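Local coordinates for protein-arginine-phosphatase (Geobacillus stearothermophilus, PDB 4PIC) that catalyses the dephosphorylation of phosphoarginine residues in proteins, probably counteracting the arginine kinase McsB, and has the low molecular weight protein tyrosine phosphatase fold, at residues L68-E71 and H72-A76; P95-K98 and D99-T103; V125-A128 and A129-L133. All coordinates share one frame; numbering follows the deposited sequence.

Contact 1: residues L68-E71 and H72-A76; sequences LKKE and HIDWA
With its CG anti to the carbonyl carbon (chi1 -65°), His72 folds its imidazole back beside its own backbone N and toward Lys69, three residues earlier. ND1 then accepts the backbone N-H of Lys69 at 3.0 Å from N to ND1, with the donor in the ring plane at the ring edge. Taking this bond through ND1 means that the nitrogen carries no proton, and it probably helps to fix the ring's rotation. Lys69 is the N-cap residue, and its carbonyl O receives two backbone donors: His72 N from above the carbonyl plane at 2.9 Å, and Ile73 N in that plane at 3.3 Å. His72 thus supplies one half of a capping box, its side chain taking the N-cap N-H, but the return bond goes to the Lys69 carbonyl, so the box is not complete. At the next residue, Lys70 NZ meets the syn lone pair of Asp74 OD1 at 3.1 Å in an i to i+4 salt bridge, while Glu96 is the stronger partner of Lys70. On the inner side Leu68 CD1 rests on His72 CB at 3.7 Å, and the Leu68 and Ile73 side chains cross at about a right angle, CD1 to CD1. Helix 70-75 and the residues leading into it lie against the central sheet, Leu68 and His72 on Leu6 of strand 3-9 and Ile73 on Ile90 of helix 84-93; Leu68 also packs on Phe39 of the second subunit.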
ATOM      1  N   LEU A  68       2.905  -0.016  -9.183  1.00 11.19           N
ATOM      2  CA  LEU A  68       3.194  -1.433  -9.318  1.00 13.01           C
ATOM      3  C   LEU A  68       1.964  -2.217  -9.752  1.00 15.68           C
ATOM      4  O   LEU A  68       0.920  -2.169  -9.095  1.00 13.35           O
ATOM      5  CB  LEU A  68       3.717  -1.990  -7.995  1.00 12.20           C
ATOM      6  CG  LEU A  68       3.994  -3.488  -7.960  1.00 12.14           C
ATOM      7  CD1 LEU A  68       5.084  -3.846  -8.964  1.00 13.73           C
ATOM      8  CD2 LEU A  68       4.402  -3.922  -6.558  1.00 12.51           C
ATOM      9  N   LYS A  69       2.105  -2.945 -10.852  1.00 15.25           N
ATOM     10  CA  LYS A  69       1.014  -3.742 -11.395  1.00 18.26           C
ATOM     11  C   LYS A  69       1.476  -5.151 -11.713  1.00 16.91           C
ATOM     12  O   LYS A  69       2.677  -5.425 -11.743  1.00 16.63           O
ATOM     13  CB  LYS A  69       0.442  -3.070 -12.648  1.00 22.12           C
ATOM     14  CG  LYS A  69      -0.223  -1.731 -12.375  1.00 23.72           C
ATOM     15  CD  LYS A  69      -1.175  -1.338 -13.494  1.00 29.12           C
ATOM     16  CE  LYS A  69      -2.151  -0.262 -13.039  1.00 33.51           C
ATOM     17  NZ  LYS A  69      -1.456   0.997 -12.649  1.00 32.34           N
ATOM     18  N   LYS A  70       0.513  -6.040 -11.949  1.00 16.81           N
ATOM     19  CA  LYS A  70       0.764  -7.424 -12.325  1.00 18.68           C
ATOM     20  C   LYS A  70       1.823  -7.534 -13.423  1.00 18.66           C
ATOM     21  O   LYS A  70       2.696  -8.397 -13.379  1.00 18.61           O
ATOM     22  CB  LYS A  70      -0.559  -8.056 -12.778  1.00 20.02           C
ATOM     23  CG  LYS A  70      -0.443  -9.420 -13.421  1.00 25.81           C
ATOM     24  CD  LYS A  70       0.013 -10.460 -12.420  1.00 25.02           C
ATOM     25  CE  LYS A  70      -0.093 -11.861 -13.018  1.00 28.80           C
ATOM     26  NZ  LYS A  70       0.647 -12.867 -12.209  1.00 26.49           N
ATOM     27  N   GLU A  71       1.755  -6.626 -14.386  1.00 20.27           N
ATOM     28  CA  GLU A  71       2.665  -6.631 -15.516  1.00 21.04           C
ATOM     29  C   GLU A  71       4.128  -6.470 -15.090  1.00 19.16           C
ATOM     30  O   GLU A  71       5.017  -7.077 -15.683  1.00 21.68           O
ATOM     31  CB  GLU A  71       2.262  -5.549 -16.518  1.00 22.13           C
ATOM     32  CG  GLU A  71       0.969  -5.854 -17.294  1.00 29.66           C
ATOM     33  CD  GLU A  71      -0.271  -6.010 -16.407  1.00 29.15           C
ATOM     34  OE1 GLU A  71      -0.475  -5.191 -15.480  1.00 26.62           O
ATOM     35  OE2 GLU A  71      -1.044  -6.968 -16.638  1.00 34.88           O
ATOM     36  N   HIS A  72       4.377  -5.660 -14.063  1.00 17.82           N
ATOM     37  CA  HIS A  72       5.743  -5.482 -13.555  1.00 16.54           C
ATOM     38  C   HIS A  72       6.210  -6.750 -12.866  1.00 17.30           C
ATOM     39  O   HIS A  72       7.377  -7.132 -12.955  1.00 16.60           O
ATOM     40  CB  HIS A  72       5.812  -4.367 -12.509  1.00 17.00           C
ATOM     41  CG  HIS A  72       5.508  -3.004 -13.029  1.00 16.90           C
ATOM     42  ND1 HIS A  72       4.344  -2.337 -12.712  1.00 16.50           N
ATOM     43  CD2 HIS A  72       6.233  -2.154 -13.794  1.00 23.38           C
ATOM     44  CE1 HIS A  72       4.354  -1.143 -13.279  1.00 19.62           C
ATOM     45  NE2 HIS A  72       5.490  -1.008 -13.940  1.00 24.28           N
ATOM     46  N   ILE A  73       5.301  -7.374 -12.130  1.00 17.57           N
ATOM     47  CA  ILE A  73       5.590  -8.607 -11.415  1.00 17.70           C
ATOM     48  C   ILE A  73       5.981  -9.720 -12.388  1.00 18.99           C
ATOM     49  O   ILE A  73       6.967 -10.433 -12.169  1.00 20.48           O
ATOM     50  CB  ILE A  73       4.378  -9.044 -10.571  1.00 17.00           C
ATOM     51  CG1 ILE A  73       4.052  -7.985  -9.513  1.00 17.43           C
ATOM     52  CG2 ILE A  73       4.614 -10.414  -9.943  1.00 19.44           C
ATOM     53  CD1 ILE A  73       5.130  -7.813  -8.455  1.00 16.59           C
ATOM     54  N   ASP A  74       5.231  -9.840 -13.483  1.00 18.59           N
ATOM     55  CA  ASP A  74       5.505 -10.860 -14.490  1.00 20.66           C
ATOM     56  C   ASP A  74       6.778 -10.577 -15.286  1.00 20.23           C
ATOM     57  O   ASP A  74       7.448 -11.503 -15.737  1.00 21.80           O
ATOM     58  CB  ASP A  74       4.323 -11.002 -15.448  1.00 22.47           C
ATOM     59  CG  ASP A  74       3.089 -11.549 -14.773  1.00 22.98           C
ATOM     60  OD1 ASP A  74       3.221 -12.128 -13.674  1.00 25.25           O
ATOM     61  OD2 ASP A  74       1.990 -11.406 -15.353  1.00 26.35           O
ATOM     62  N   TRP A  75       7.098  -9.301 -15.462  1.00 18.21           N
ATOM     63  CA  TRP A  75       8.328  -8.897 -16.152  1.00 18.45           C
ATOM     64  C   TRP A  75       9.577  -9.256 -15.344  1.00 19.84           C
ATOM     65  O   TRP A  75      10.569  -9.755 -15.889  1.00 18.52           O
ATOM     66  CB  TRP A  75       8.289  -7.392 -16.417  1.00 20.33           C
ATOM     67  CG  TRP A  75       9.559  -6.786 -16.939  1.00 18.69           C
ATOM     68  CD1 TRP A  75       9.924  -6.639 -18.249  1.00 22.06           C
ATOM     69  CD2 TRP A  75      10.614  -6.192 -16.162  1.00 18.96           C
ATOM     70  NE1 TRP A  75      11.141  -6.007 -18.336  1.00 21.14           N
ATOM     71  CE2 TRP A  75      11.592  -5.731 -17.071  1.00 20.60           C
ATOM     72  CE3 TRP A  75      10.836  -6.025 -14.789  1.00 17.14           C
ATOM     73  CZ2 TRP A  75      12.767  -5.102 -16.652  1.00 20.47           C
ATOM     74  CZ3 TRP A  75      12.005  -5.400 -14.375  1.00 16.84           C
ATOM     75  CH2 TRP A  75      12.958  -4.951 -15.303  1.00 17.81           C
ATOM     76  N   ALA A  76       9.514  -9.024 -14.038  1.00 17.60           N
ATOM     77  CA  ALA A  76      10.679  -9.168 -13.167  1.00 16.34           C
ATOM     78  C   ALA A  76      11.168 -10.603 -13.018  1.00 17.71           C
ATOM     79  O   ALA A  76      10.369 -11.534 -12.908  1.00 18.78           O
ATOM     80  CB  ALA A  76      10.363  -8.579 -11.794  1.00 14.94           C
TER

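Contact 2: residues P95-K98 and D99-T103; sequences PEAK and DKTFT
The carbonyl O of Ala97 is gripped from both faces of its plane, by the backbone N of Lys100 on one and the hydroxyl of Thr101 on the other. The hydroxyl bond is the shorter, 2.7 Å from Thr101 OG1 to Ala97 O, against 3.1 Å from Lys100 N to the same oxygen. Each donor stands 48° out of the carbonyl plane, so neither lies on a lone pair. Thr101 reaches the oxygen because its OG1 is anti to the carbonyl carbon (chi1 -58°), turned back over the preceding turn; this also brings OG1 to 3.5 Å from Ala97 CB. Lys100 places its CG between its own N and carbonyl carbon (chi1 64°), which sets CG 3.6 Å from Ala97 O, and from there an extended chain carries NZ to the backbone oxygens of Ile73 and Ala76. Two waters each bridge Lys98 O and Thr101 O. The turn thus leads from the 3-10 segment after helix 84-93 into strand 101-103, an outermost strand of the parallel sheet within this chain. The hydroxyl of the buried Thr101 is satisfied by donating a hydrogen bond to the Ala97 carbonyl, which ties the first residue of the strand to the end of the 3-10 segment.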
ATOM      1  N   PRO A  95       0.616 -13.214  -4.647  1.00 15.57           N
ATOM      2  CA  PRO A  95       1.155 -14.466  -4.096  1.00 17.86           C
ATOM      3  C   PRO A  95       2.035 -15.216  -5.088  1.00 17.01           C
ATOM      4  O   PRO A  95       2.970 -15.909  -4.684  1.00 15.96           O
ATOM      5  CB  PRO A  95      -0.103 -15.290  -3.799  1.00 18.82           C
ATOM      6  CG  PRO A  95      -1.171 -14.294  -3.607  1.00 21.58           C
ATOM      7  CD  PRO A  95      -0.853 -13.155  -4.535  1.00 16.68           C
ATOM      8  N   GLU A  96       1.744 -15.066  -6.376  1.00 15.82           N
ATOM      9  CA  GLU A  96       2.528 -15.727  -7.417  1.00 16.97           C
ATOM     10  C   GLU A  96       3.972 -15.206  -7.481  1.00 14.56           C
ATOM     11  O   GLU A  96       4.834 -15.825  -8.112  1.00 17.06           O
ATOM     12  CB  GLU A  96       1.838 -15.560  -8.774  1.00 21.49           C
ATOM     13  CG  GLU A  96       1.825 -14.112  -9.293  1.00 22.03           C
ATOM     14  CD  GLU A  96       0.573 -13.298  -8.919  1.00 22.17           C
ATOM     15  OE1 GLU A  96       0.053 -13.394  -7.783  1.00 18.92           O
ATOM     16  OE2 GLU A  96       0.104 -12.532  -9.787  1.00 27.05           O
ATOM     17  N   ALA A  97       4.222 -14.072  -6.827  1.00 15.84           N
ATOM     18  CA  ALA A  97       5.550 -13.452  -6.793  1.00 17.23           C
ATOM     19  C   ALA A  97       6.433 -13.920  -5.631  1.00 15.97           C
ATOM     20  O   ALA A  97       7.572 -13.469  -5.497  1.00 15.84           O
ATOM     21  CB  ALA A  97       5.404 -11.934  -6.742  1.00 18.43           C
ATOM     22  N   LYS A  98       5.926 -14.825  -4.799  1.00 13.15           N
ATOM     23  CA  LYS A  98       6.575 -15.138  -3.526  1.00 14.46           C
ATOM     24  C   LYS A  98       8.008 -15.669  -3.664  1.00 16.67           C
ATOM     25  O   LYS A  98       8.875 -15.355  -2.847  1.00 17.50           O
ATOM     26  CB  LYS A  98       5.714 -16.119  -2.723  1.00 16.95           C
ATOM     27  CG  LYS A  98       6.270 -16.455  -1.352  1.00 19.31           C
ATOM     28  CD  LYS A  98       5.200 -17.052  -0.451  1.00 24.65           C
ATOM     29  CE  LYS A  98       5.813 -17.615   0.822  1.00 30.06           C
ATOM     30  NZ  LYS A  98       6.636 -16.600   1.532  1.00 36.81           N
ATOM     31  N   ASP A  99       8.266 -16.471  -4.693  1.00 15.03           N
ATOM     32  CA  ASP A  99       9.573 -17.093  -4.831  1.00 17.39           C
ATOM     33  C   ASP A  99      10.630 -16.113  -5.316  1.00 17.16           C
ATOM     34  O   ASP A  99      11.824 -16.374  -5.178  1.00 21.30           O
ATOM     35  CB  ASP A  99       9.489 -18.249  -5.817  1.00 17.56           C
ATOM     36  CG  ASP A  99       9.244 -17.772  -7.221  1.00 21.80           C
ATOM     37  OD1 ASP A  99       8.115 -17.299  -7.496  1.00 26.26           O
ATOM     38  OD2 ASP A  99      10.178 -17.843  -8.051  1.00 28.71           O
ATOM     39  N   LYS A 100      10.207 -14.983  -5.885  1.00 15.89           N
ATOM     40  CA  LYS A 100      11.168 -14.061  -6.489  1.00 15.75           C
ATOM     41  C   LYS A 100      11.141 -12.674  -5.859  1.00 14.14           C
ATOM     42  O   LYS A 100      11.750 -11.742  -6.389  1.00 15.12           O
ATOM     43  CB  LYS A 100      10.949 -13.949  -7.996  1.00 15.44           C
ATOM     44  CG  LYS A 100       9.616 -13.343  -8.409  1.00 18.70           C
ATOM     45  CD  LYS A 100       9.535 -13.270  -9.930  1.00 22.33           C
ATOM     46  CE  LYS A 100       8.145 -12.914 -10.398  1.00 22.95           C
ATOM     47  NZ  LYS A 100       8.117 -12.807 -11.873  1.00 20.23           N
ATOM     48  N   THR A 101      10.458 -12.542  -4.727  1.00 13.46           N
ATOM     49  CA  THR A 101      10.386 -11.251  -4.043  1.00 12.72           C
ATOM     50  C   THR A 101      11.207 -11.309  -2.768  1.00 13.28           C
ATOM     51  O   THR A 101      11.038 -12.212  -1.950  1.00 14.12           O
ATOM     52  CB  THR A 101       8.934 -10.884  -3.716  1.00 10.56           C
ATOM     53  OG1 THR A 101       8.191 -10.855  -4.939  1.00 13.45           O
ATOM     54  CG2 THR A 101       8.852  -9.505  -3.076  1.00 13.99           C
ATOM     55  N   PHE A 102      12.128 -10.363  -2.616  1.00 12.20           N
ATOM     56  CA  PHE A 102      13.020 -10.339  -1.468  1.00 12.67           C
ATOM     57  C   PHE A 102      13.172  -8.887  -1.082  1.00 13.27           C
ATOM     58  O   PHE A 102      12.916  -8.017  -1.903  1.00 15.34           O
ATOM     59  CB  PHE A 102      14.427 -10.822  -1.863  1.00 15.66           C
ATOM     60  CG  PHE A 102      14.467 -12.126  -2.620  1.00 16.75           C
ATOM     61  CD1 PHE A 102      14.747 -13.309  -1.961  1.00 20.34           C
ATOM     62  CD2 PHE A 102      14.274 -12.152  -3.993  1.00 15.74           C
ATOM     63  CE1 PHE A 102      14.803 -14.509  -2.656  1.00 19.61           C
ATOM     64  CE2 PHE A 102      14.330 -13.346  -4.694  1.00 19.26           C
ATOM     65  CZ  PHE A 102      14.588 -14.521  -4.024  1.00 19.99           C
ATOM     66  N   THR A 103      13.638  -8.610   0.132  1.00 14.86           N
ATOM     67  CA  THR A 103      14.191  -7.276   0.380  1.00 13.21           C
ATOM     68  C   THR A 103      15.546  -7.229  -0.304  1.00 14.03           C
ATOM     69  O   THR A 103      16.218  -8.254  -0.442  1.00 14.59           O
ATOM     70  CB  THR A 103      14.375  -6.942   1.873  1.00 15.61           C
ATOM     71  OG1 THR A 103      15.314  -7.854   2.465  1.00 17.30           O
ATOM     72  CG2 THR A 103      13.038  -7.009   2.608  1.00 15.56           C
TER
HETATM   73  O   HOH W   1       9.015 -13.613  -1.005  1.00 22.91           O
HETATM   74  O   HOH W   2      11.582 -14.927  -1.404  1.00 27.25           O

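Contact 3: residues V125-A128 and A129-L133; sequences VYRA and ARDEL
From Val125 to Glu132 the backbone is regular alpha helix, four successive i to i+4 bonds running from Ala129 N, Arg130 N, Asp131 N and Glu132 N to the carbonyl oxygens of Val125, Tyr126, Arg127 and Ala128 at 2.9 to 3.0 Å. On this frame Arg127 and Arg130 lie side by side and point the same way, both with CG anti to the backbone N (chi1 -163° and -175°) and both chains bent at chi3. Arg127 CG sits over one face of the Arg130 guanidinium, 3.5 Å from NH2, so the aliphatic part of one arginine covers the head of the other. The two guanidinium planes are 55° apart, and Arg130 NH1 approaches the edge of the Arg127 group, 4.5 Å from its NE. The two heads gather round Glu56, which takes a salt bridge from Arg127 NH2 and another from Arg130 NH1. Arg130 is further fixed by Asp131, whose OD1 lies at the guanidinium edge and near its plane, 2.9 Å from NH2, with a weak second bond from NE. NH1 also donates to Val53 O. Replacing Arg130 with a methionine would probably leave the Asp131 carboxylate and Val53 O without this donor and Glu56 with one arginine fewer. Around these two turns, the start of the long helix 123-150 is pinned to helix 48-56 by the arginines, while Ala129 and Leu133 pack on Met18 of helix 15-25, and Tyr126 touches Cys14 of the probable substrate-binding loop and meets His49 with its ring.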
ATOM      1  N   VAL A 125      19.228  12.367   5.405  1.00 12.91           N
ATOM      2  CA  VAL A 125      18.656  11.027   5.474  1.00 15.07           C
ATOM      3  C   VAL A 125      18.552  10.409   4.079  1.00 13.75           C
ATOM      4  O   VAL A 125      18.723   9.204   3.920  1.00 13.51           O
ATOM      5  CB  VAL A 125      17.301  11.005   6.197  1.00 15.55           C
ATOM      6  CG1 VAL A 125      16.889   9.568   6.492  1.00 17.25           C
ATOM      7  CG2 VAL A 125      17.406  11.793   7.496  1.00 15.71           C
ATOM      8  N   TYR A 126      18.278  11.229   3.069  1.00 13.26           N
ATOM      9  CA  TYR A 126      18.362  10.756   1.687  1.00 13.34           C
ATOM     10  C   TYR A 126      19.763  10.276   1.358  1.00 12.07           C
ATOM     11  O   TYR A 126      19.942   9.264   0.670  1.00 11.85           O
ATOM     12  CB  TYR A 126      17.965  11.857   0.708  1.00 12.24           C
ATOM     13  CG  TYR A 126      16.463  11.998   0.562  1.00 12.14           C
ATOM     14  CD1 TYR A 126      15.723  12.764   1.459  1.00 12.28           C
ATOM     15  CD2 TYR A 126      15.785  11.377  -0.483  1.00 12.03           C
ATOM     16  CE1 TYR A 126      14.350  12.887   1.326  1.00 15.09           C
ATOM     17  CE2 TYR A 126      14.412  11.495  -0.622  1.00 14.32           C
ATOM     18  CZ  TYR A 126      13.705  12.257   0.285  1.00 15.27           C
ATOM     19  OH  TYR A 126      12.335  12.393   0.169  1.00 17.64           O
ATOM     20  N   ARG A 127      20.767  10.994   1.848  1.00 10.92           N
ATOM     21  CA  ARG A 127      22.148  10.612   1.590  1.00 14.02           C
ATOM     22  C   ARG A 127      22.466   9.299   2.296  1.00 12.91           C
ATOM     23  O   ARG A 127      23.127   8.439   1.736  1.00 12.86           O
ATOM     24  CB  ARG A 127      23.113  11.723   2.026  1.00 15.10           C
ATOM     25  CG  ARG A 127      24.507  11.591   1.443  1.00 18.35           C
ATOM     26  CD  ARG A 127      25.369  12.809   1.763  1.00 19.06           C
ATOM     27  NE  ARG A 127      24.921  13.999   1.049  1.00 21.61           N
ATOM     28  CZ  ARG A 127      24.507  15.116   1.637  1.00 21.57           C
ATOM     29  NH1 ARG A 127      24.483  15.201   2.962  1.00 23.72           N
ATOM     30  NH2 ARG A 127      24.120  16.150   0.905  1.00 23.40           N
ATOM     31  N   ALA A 128      21.978   9.134   3.518  1.00 14.59           N
ATOM     32  CA  ALA A 128      22.188   7.900   4.266  1.00 14.86           C
ATOM     33  C   ALA A 128      21.585   6.712   3.516  1.00 12.73           C
ATOM     34  O   ALA A 128      22.220   5.642   3.398  1.00 14.36           O
ATOM     35  CB  ALA A 128      21.568   8.019   5.647  1.00 14.75           C
ATOM     36  N   ALA A 129      20.367   6.906   3.007  1.00 12.26           N
ATOM     37  CA  ALA A 129      19.688   5.870   2.227  1.00 11.79           C
ATOM     38  C   ALA A 129      20.469   5.561   0.951  1.00 11.98           C
ATOM     39  O   ALA A 129      20.672   4.396   0.600  1.00 11.09           O
ATOM     40  CB  ALA A 129      18.270   6.299   1.888  1.00 12.22           C
ATOM     41  N   ARG A 130      20.915   6.605   0.260  1.00 11.47           N
ATOM     42  CA  ARG A 130      21.711   6.422  -0.944  1.00 11.79           C
ATOM     43  C   ARG A 130      22.965   5.601  -0.656  1.00 13.05           C
ATOM     44  O   ARG A 130      23.335   4.727  -1.433  1.00 12.76           O
ATOM     45  CB  ARG A 130      22.103   7.767  -1.559  1.00 12.18           C
ATOM     46  CG  ARG A 130      22.830   7.613  -2.893  1.00 12.68           C
ATOM     47  CD  ARG A 130      23.685   8.835  -3.183  1.00 14.15           C
ATOM     48  NE  ARG A 130      24.777   8.925  -2.218  1.00 14.67           N
ATOM     49  CZ  ARG A 130      25.407  10.048  -1.888  1.00 15.70           C
ATOM     50  NH1 ARG A 130      25.069  11.209  -2.443  1.00 13.92           N
ATOM     51  NH2 ARG A 130      26.380  10.009  -0.990  1.00 19.04           N
ATOM     52  N   ASP A 131      23.632   5.887   0.458  1.00 12.14           N
ATOM     53  CA  ASP A 131      24.880   5.220   0.791  1.00 14.46           C
ATOM     54  C   ASP A 131      24.637   3.745   1.083  1.00 12.35           C
ATOM     55  O   ASP A 131      25.412   2.890   0.658  1.00 13.69           O
ATOM     56  CB  ASP A 131      25.551   5.905   1.982  1.00 14.71           C
ATOM     57  CG  ASP A 131      26.117   7.272   1.630  1.00 19.09           C
ATOM     58  OD1 ASP A 131      26.377   7.522   0.433  1.00 17.90           O
ATOM     59  OD2 ASP A 131      26.311   8.088   2.557  1.00 18.23           O
ATOM     60  N   GLU A 132      23.551   3.455   1.790  1.00 13.34           N
ATOM     61  CA  GLU A 132      23.162   2.069   2.048  1.00 14.88           C
ATOM     62  C   GLU A 132      22.913   1.363   0.727  1.00 13.58           C
ATOM     63  O   GLU A 132      23.388   0.248   0.502  1.00 14.83           O
ATOM     64  CB  GLU A 132      21.893   1.987   2.903  1.00 17.31           C
ATOM     65  CG  GLU A 132      22.056   2.388   4.373  1.00 20.09           C
ATOM     66  CD  GLU A 132      20.728   2.455   5.107  1.00 23.53           C
ATOM     67  OE1 GLU A 132      19.675   2.329   4.446  1.00 20.82           O
ATOM     68  OE2 GLU A 132      20.732   2.648   6.346  1.00 25.98           O
ATOM     69  N   LEU A 133      22.164   2.024  -0.149  1.00 12.50           N
ATOM     70  CA  LEU A 133      21.831   1.456  -1.448  1.00 12.63           C
ATOM     71  C   LEU A 133      23.060   1.252  -2.316  1.00 13.76           C
ATOM     72  O   LEU A 133      23.165   0.249  -3.011  1.00 12.91           O
ATOM     73  CB  LEU A 133      20.834   2.348  -2.180  1.00 11.01           C
ATOM     74  CG  LEU A 133      19.416   2.337  -1.639  1.00 11.35           C
ATOM     75  CD1 LEU A 133      18.614   3.471  -2.271  1.00 11.09           C
ATOM     76  CD2 LEU A 133      18.783   0.985  -1.932  1.00 12.99           C
TER

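How the contacts relate
Contacts 1 and 2 adjoin, their centres about 11 Å apart, and touch through Lys70 with Glu96, Lys100 with backbone oxygens of Ile73 and Ala76, and the packing of Ile73 on Ala97. Both mix buried and exposed residues on the same side of the chain's centre, and together they join helix 70-75 to the turn entering strand 101-103. Contact 3 is on the opposite side of that centre, its own centre about 26 Å and 25 Å from those of contacts 1 and 2, and has no fully exposed touching residue. Its chemistry is charged, arginines sharing an acid between two helices, whereas contact 1 caps a helix start through a histidine and contact 2 closes a turn with a hydroxyl and waters.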